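Side-chain contacts in catechol 1,2-dioxygenase (Acinetobacter sp., PDB 1DMH), which catalyses the intradiol ring cleavage of catechol by dioxygen to cis,cis-muconate, using one ferric ion in each subunit of a homodimer: residues G79-L84 against R103-P108; A90-L95 against G233-T238. One frame throughout, in Å; residues are numbered along the deposited sequence.

Contact 1 of 2, residues G79-L84 against R103-P108; sequences GFDHYL and RTIEGP. With MCT (4-methylcatechol), chain D.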
# COMPACT_ATOMS: atom_id res chain seq x y z
N GLY A 79 12.29 0.14 -9.02
CA GLY A 79 13.05 1.21 -9.67
C GLY A 79 12.80 2.67 -9.35
O GLY A 79 13.52 3.52 -9.87
N PHE A 80 11.80 2.97 -8.51
CA PHE A 80 11.49 4.35 -8.18
C PHE A 80 12.66 5.14 -7.61
O PHE A 80 12.94 6.25 -8.06
CB PHE A 80 10.33 4.45 -7.20
CG PHE A 80 9.02 4.09 -7.79
CD1 PHE A 80 8.30 5.04 -8.50
CD2 PHE A 80 8.49 2.81 -7.61
CE1 PHE A 80 7.04 4.72 -9.04
CE2 PHE A 80 7.22 2.45 -8.14
CZ PHE A 80 6.49 3.41 -8.85
N ASP A 81 13.33 4.57 -6.62
CA ASP A 81 14.44 5.27 -6.00
C ASP A 81 15.50 5.67 -7.04
O ASP A 81 15.99 6.81 -7.05
CB ASP A 81 15.08 4.39 -4.91
CG ASP A 81 14.08 3.97 -3.82
OD1 ASP A 81 12.90 3.69 -4.16
OD2 ASP A 81 14.50 3.87 -2.64
N HIS A 82 15.85 4.73 -7.91
CA HIS A 82 16.85 5.01 -8.93
C HIS A 82 16.30 6.00 -9.94
O HIS A 82 17.03 6.85 -10.43
CB HIS A 82 17.27 3.72 -9.64
CG HIS A 82 18.24 3.95 -10.75
ND1 HIS A 82 19.43 4.60 -10.57
CD2 HIS A 82 18.16 3.65 -12.07
CE1 HIS A 82 20.06 4.71 -11.73
NE2 HIS A 82 19.30 4.14 -12.66
N TYR A 83 15.01 5.89 -10.27
CA TYR A 83 14.37 6.81 -11.22
C TYR A 83 14.46 8.26 -10.71
O TYR A 83 14.74 9.17 -11.48
CB TYR A 83 12.89 6.44 -11.41
CG TYR A 83 12.09 7.38 -12.33
CD1 TYR A 83 12.51 7.67 -13.63
CD2 TYR A 83 10.87 7.90 -11.91
CE1 TYR A 83 11.72 8.45 -14.50
CE2 TYR A 83 10.07 8.68 -12.75
CZ TYR A 83 10.49 8.95 -14.05
OH TYR A 83 9.64 9.65 -14.88
N LEU A 84 14.21 8.46 -9.41
CA LEU A 84 14.28 9.78 -8.80
C LEU A 84 15.71 10.31 -8.90
O LEU A 84 15.91 11.51 -9.08
CB LEU A 84 13.82 9.73 -7.33
CG LEU A 84 12.33 9.37 -7.11
CD1 LEU A 84 12.02 9.30 -5.61
CD2 LEU A 84 11.43 10.38 -7.80
N ARG A 103 25.75 10.32 -7.37
CA ARG A 103 24.80 10.06 -6.29
C ARG A 103 24.20 8.69 -6.55
O ARG A 103 24.27 8.17 -7.66
CB ARG A 103 23.64 11.07 -6.33
CG ARG A 103 22.87 11.08 -7.66
CD ARG A 103 21.51 11.73 -7.53
NE ARG A 103 21.57 13.09 -6.98
CZ ARG A 103 21.95 14.17 -7.66
NH1 ARG A 103 22.28 14.07 -8.94
NH2 ARG A 103 21.96 15.35 -7.06
N THR A 104 23.64 8.07 -5.51
CA THR A 104 22.88 6.85 -5.74
C THR A 104 21.89 6.73 -4.59
O THR A 104 21.87 7.61 -3.73
CB THR A 104 23.73 5.55 -6.01
OG1 THR A 104 22.84 4.58 -6.59
CG2 THR A 104 24.34 4.95 -4.75
N ILE A 105 21.07 5.69 -4.56
CA ILE A 105 20.02 5.66 -3.55
C ILE A 105 20.42 5.54 -2.09
O ILE A 105 21.43 4.94 -1.73
CB ILE A 105 18.90 4.59 -3.89
CG1 ILE A 105 19.35 3.16 -3.52
CG2 ILE A 105 18.55 4.69 -5.39
CD1 ILE A 105 18.24 2.13 -3.65
N GLU A 106 19.61 6.17 -1.26
CA GLU A 106 19.82 6.16 0.17
C GLU A 106 19.43 4.81 0.73
O GLU A 106 20.12 4.28 1.60
CB GLU A 106 18.96 7.27 0.82
CG GLU A 106 19.03 7.31 2.34
CD GLU A 106 18.14 8.41 2.91
OE1 GLU A 106 17.91 9.43 2.23
OE2 GLU A 106 17.69 8.26 4.06
N GLY A 107 18.35 4.23 0.24
CA GLY A 107 17.91 2.96 0.81
C GLY A 107 17.06 3.31 2.03
O GLY A 107 17.10 4.46 2.50
N PRO A 108 16.29 2.37 2.58
CA PRO A 108 15.44 2.67 3.74
C PRO A 108 16.00 2.42 5.15
O PRO A 108 15.25 2.50 6.13
CB PRO A 108 14.22 1.81 3.45
CG PRO A 108 14.93 0.50 3.00
CD PRO A 108 16.05 0.99 2.09
C1 MCT D . 17.70 -1.59 0.04
C2 MCT D . 18.72 -0.63 0.13
C3 MCT D . 19.82 -0.91 0.98
O3 MCT D . 20.83 0.01 1.09
C4 MCT D . 19.90 -2.09 1.71
O4 MCT D . 20.99 -2.31 2.52
C5 MCT D . 18.91 -3.03 1.63
C6 MCT D . 17.75 -2.76 0.74
C MCT D . 16.49 -1.31 -0.88
O HOH W 1 16.28 5.32 -1.34
O HOH W 2 20.56 5.51 -8.32

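Contact 2 of 2, residues A90-L95 against G233-T238; sequences AEDAAL and GHRKLT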
# COMPACT_ATOMS: atom_id res chain seq x y z
N ALA A 90 19.61 14.46 -14.27
CA ALA A 90 19.19 15.22 -15.44
C ALA A 90 19.14 16.71 -15.08
O ALA A 90 19.61 17.56 -15.83
CB ALA A 90 17.81 14.74 -15.91
N GLU A 91 18.55 17.02 -13.92
CA GLU A 91 18.42 18.40 -13.48
C GLU A 91 19.79 19.03 -13.26
O GLU A 91 20.01 20.17 -13.63
CB GLU A 91 17.61 18.44 -12.20
CG GLU A 91 17.16 19.80 -11.83
CD GLU A 91 16.50 19.81 -10.46
OE1 GLU A 91 17.22 19.62 -9.45
OE2 GLU A 91 15.27 19.99 -10.40
N ASP A 92 20.72 18.28 -12.66
CA ASP A 92 22.07 18.80 -12.46
C ASP A 92 22.77 19.03 -13.81
O ASP A 92 23.46 20.03 -13.99
CB ASP A 92 22.94 17.84 -11.63
CG ASP A 92 22.60 17.84 -10.15
OD1 ASP A 92 21.79 18.67 -9.68
OD2 ASP A 92 23.19 17.00 -9.44
N ALA A 93 22.60 18.09 -14.74
CA ALA A 93 23.21 18.18 -16.05
C ALA A 93 22.73 19.45 -16.74
O ALA A 93 23.51 20.16 -17.38
CB ALA A 93 22.85 16.97 -16.90
N ALA A 94 21.45 19.76 -16.59
CA ALA A 94 20.91 20.96 -17.20
C ALA A 94 21.50 22.24 -16.57
O ALA A 94 21.61 23.27 -17.23
CB ALA A 94 19.37 20.97 -17.10
N LEU A 95 21.88 22.17 -15.29
CA LEU A 95 22.45 23.32 -14.59
C LEU A 95 23.96 23.38 -14.75
O LEU A 95 24.61 24.21 -14.14
CB LEU A 95 22.14 23.26 -13.10
CG LEU A 95 20.67 23.41 -12.71
CD1 LEU A 95 20.49 23.24 -11.19
CD2 LEU A 95 20.21 24.79 -13.16
N GLY A 233 28.47 25.28 2.61
CA GLY A 233 28.66 25.70 1.23
C GLY A 233 28.45 24.63 0.17
O GLY A 233 28.51 24.92 -1.03
N HIS A 234 28.19 23.40 0.58
CA HIS A 234 27.99 22.33 -0.41
C HIS A 234 26.68 21.60 -0.20
O HIS A 234 26.08 21.65 0.90
CB HIS A 234 29.12 21.30 -0.35
CG HIS A 234 30.46 21.85 -0.67
ND1 HIS A 234 31.17 22.65 0.20
CD2 HIS A 234 31.22 21.74 -1.79
CE1 HIS A 234 32.31 23.00 -0.36
NE2 HIS A 234 32.37 22.47 -1.57
N ARG A 235 26.23 20.93 -1.25
CA ARG A 235 25.00 20.16 -1.19
C ARG A 235 25.30 18.84 -0.47
O ARG A 235 26.45 18.38 -0.45
CB ARG A 235 24.46 19.87 -2.60
CG ARG A 235 24.19 21.14 -3.43
CD ARG A 235 23.48 20.83 -4.75
NE ARG A 235 24.24 19.90 -5.57
CZ ARG A 235 23.79 19.37 -6.71
NH1 ARG A 235 22.58 19.68 -7.18
NH2 ARG A 235 24.57 18.53 -7.39
N LYS A 236 24.28 18.25 0.14
CA LYS A 236 24.48 16.99 0.85
C LYS A 236 24.56 15.86 -0.18
O LYS A 236 23.69 15.73 -1.06
CB LYS A 236 23.33 16.75 1.82
CG LYS A 236 23.52 15.57 2.69
CD LYS A 236 22.30 15.48 3.58
CE LYS A 236 22.49 14.40 4.63
NZ LYS A 236 21.40 14.51 5.65
N LEU A 237 25.62 15.06 -0.08
CA LEU A 237 25.85 13.96 -1.02
C LEU A 237 25.31 12.66 -0.44
O LEU A 237 25.58 12.34 0.72
CB LEU A 237 27.37 13.76 -1.26
CG LEU A 237 27.99 13.13 -2.52
CD1 LEU A 237 29.26 12.46 -2.10
CD2 LEU A 237 27.05 12.22 -3.25
N THR A 238 24.56 11.92 -1.23
CA THR A 238 24.06 10.62 -0.81
C THR A 238 24.64 9.65 -1.83
O THR A 238 24.45 9.83 -3.03
CB THR A 238 22.52 10.51 -0.87
OG1 THR A 238 21.95 11.41 0.08
CG2 THR A 238 22.04 9.06 -0.57

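Contact 1 of 2, residues G79-L84 against R103-P108
With chi1 at 79°, Ile105 holds CG1 between its backbone N and carbonyl carbon and turns CG2 anti to the carbonyl carbon, which sends that methyl branch at the first turn of helix 80-94. Asp81 sets its own CG anti to its carbonyl carbon (chi1 -58°), leaving the CB methylene for Ile105 and the carboxylate for polar partners. The touch is a tight van der Waals one, with Ile105 CG2 3.5 Å from Asp81 CB and 3.7 Å from the backbone N of His82, while Ile105 CD1 lies alongside the same methylene. Pro76 of helix 71-77 also packs on both side chains.

Two waters carry the polar side of the interface. One donates to Asp81 OD2 at 2.6 Å and accepts from Gly107 N at 2.8 Å, so a buried carboxylate and a loop amide are satisfied together; Asp81 OD1 is taken by the hydroxyl of Ser75. The second lies in the ring plane of His82 at its edge, 2.7 Å from ND1, and donates to Thr104 OG1. The His82 ring also meets Phe14 of the second subunit edge-to-face.

Beyond the water on Gly107 N, the loop turns to the bound 4-methylcatechol. Gly107 CA comes within 3.7 Å of C2 of 4-methylcatechol, and the backbone angles of Gly107, with positive phi, suit glycine. Pro108 CD packs on C1 of the ring. Helix 80-94, part of the helical zipper domain, thus backs the loop that lines the catechol pocket beside the ferric site of this intradiol dioxygenase.

Contact 2 of 2, residues A90-L95 against G233-T238
Arg235 reaches Asp92 end-on, giving one terminal nitrogen to each carboxylate oxygen. NH1 bonds OD1 at 2.8 Å and almost straight, 174° at the hydrogen; NH2 bonds OD2 at 2.9 Å, with more bend. Both oxygens lie near the guanidinium plane, but the carboxylate is twisted 45° against it: OD1 is met on its syn side but tilted from the carboxylate plane, and OD2 from above that plane. The two side chains come from opposite directions, and a bend at chi3 (-58°) in the otherwise extended arginine aims its end at the helix.

This buried bidentate salt bridge spans from the last turns of helix 80-94, in the helical zipper domain, to the approach of strand 237-243 in the mixed sheet of the catalytic domain. Around it, a second shell fixes both partners. Asp92 OD2 also takes Arg103 in a salt bridge and the side-chain amide of Asn99, so three donors share that oxygen and probably favour its charged form. On the arginine side, NE is bonded to Thr293 OG1, which limits rotation of the guanidinium, and the Arg235 side chain also touches Asn99, Asp300 and Gln302. The same Thr293 pairs with the Arg235 backbone, fastening the base of the side chain.

Overall arrangement
Contacts 1 and 2 sit with their centres about 15 Å apart and share helix 80-94, contact 1 at its start and contact 2 near its end. Their segments alternate along the chain, 79-84, 90-95, 103-108, 233-238, so the two links interlock. They also meet directly, through the Arg103 already met at Asp92 and through Thr104 N, which probably bonds to Thr238 O and lays segment 103-108 against strand 237-243. One helix of the zipper domain, which forms the dimer axis, is thereby joined at one end to the loop lining the catechol pocket and at the other to the approach of strand 237-243, and both contacts also touch the second subunit.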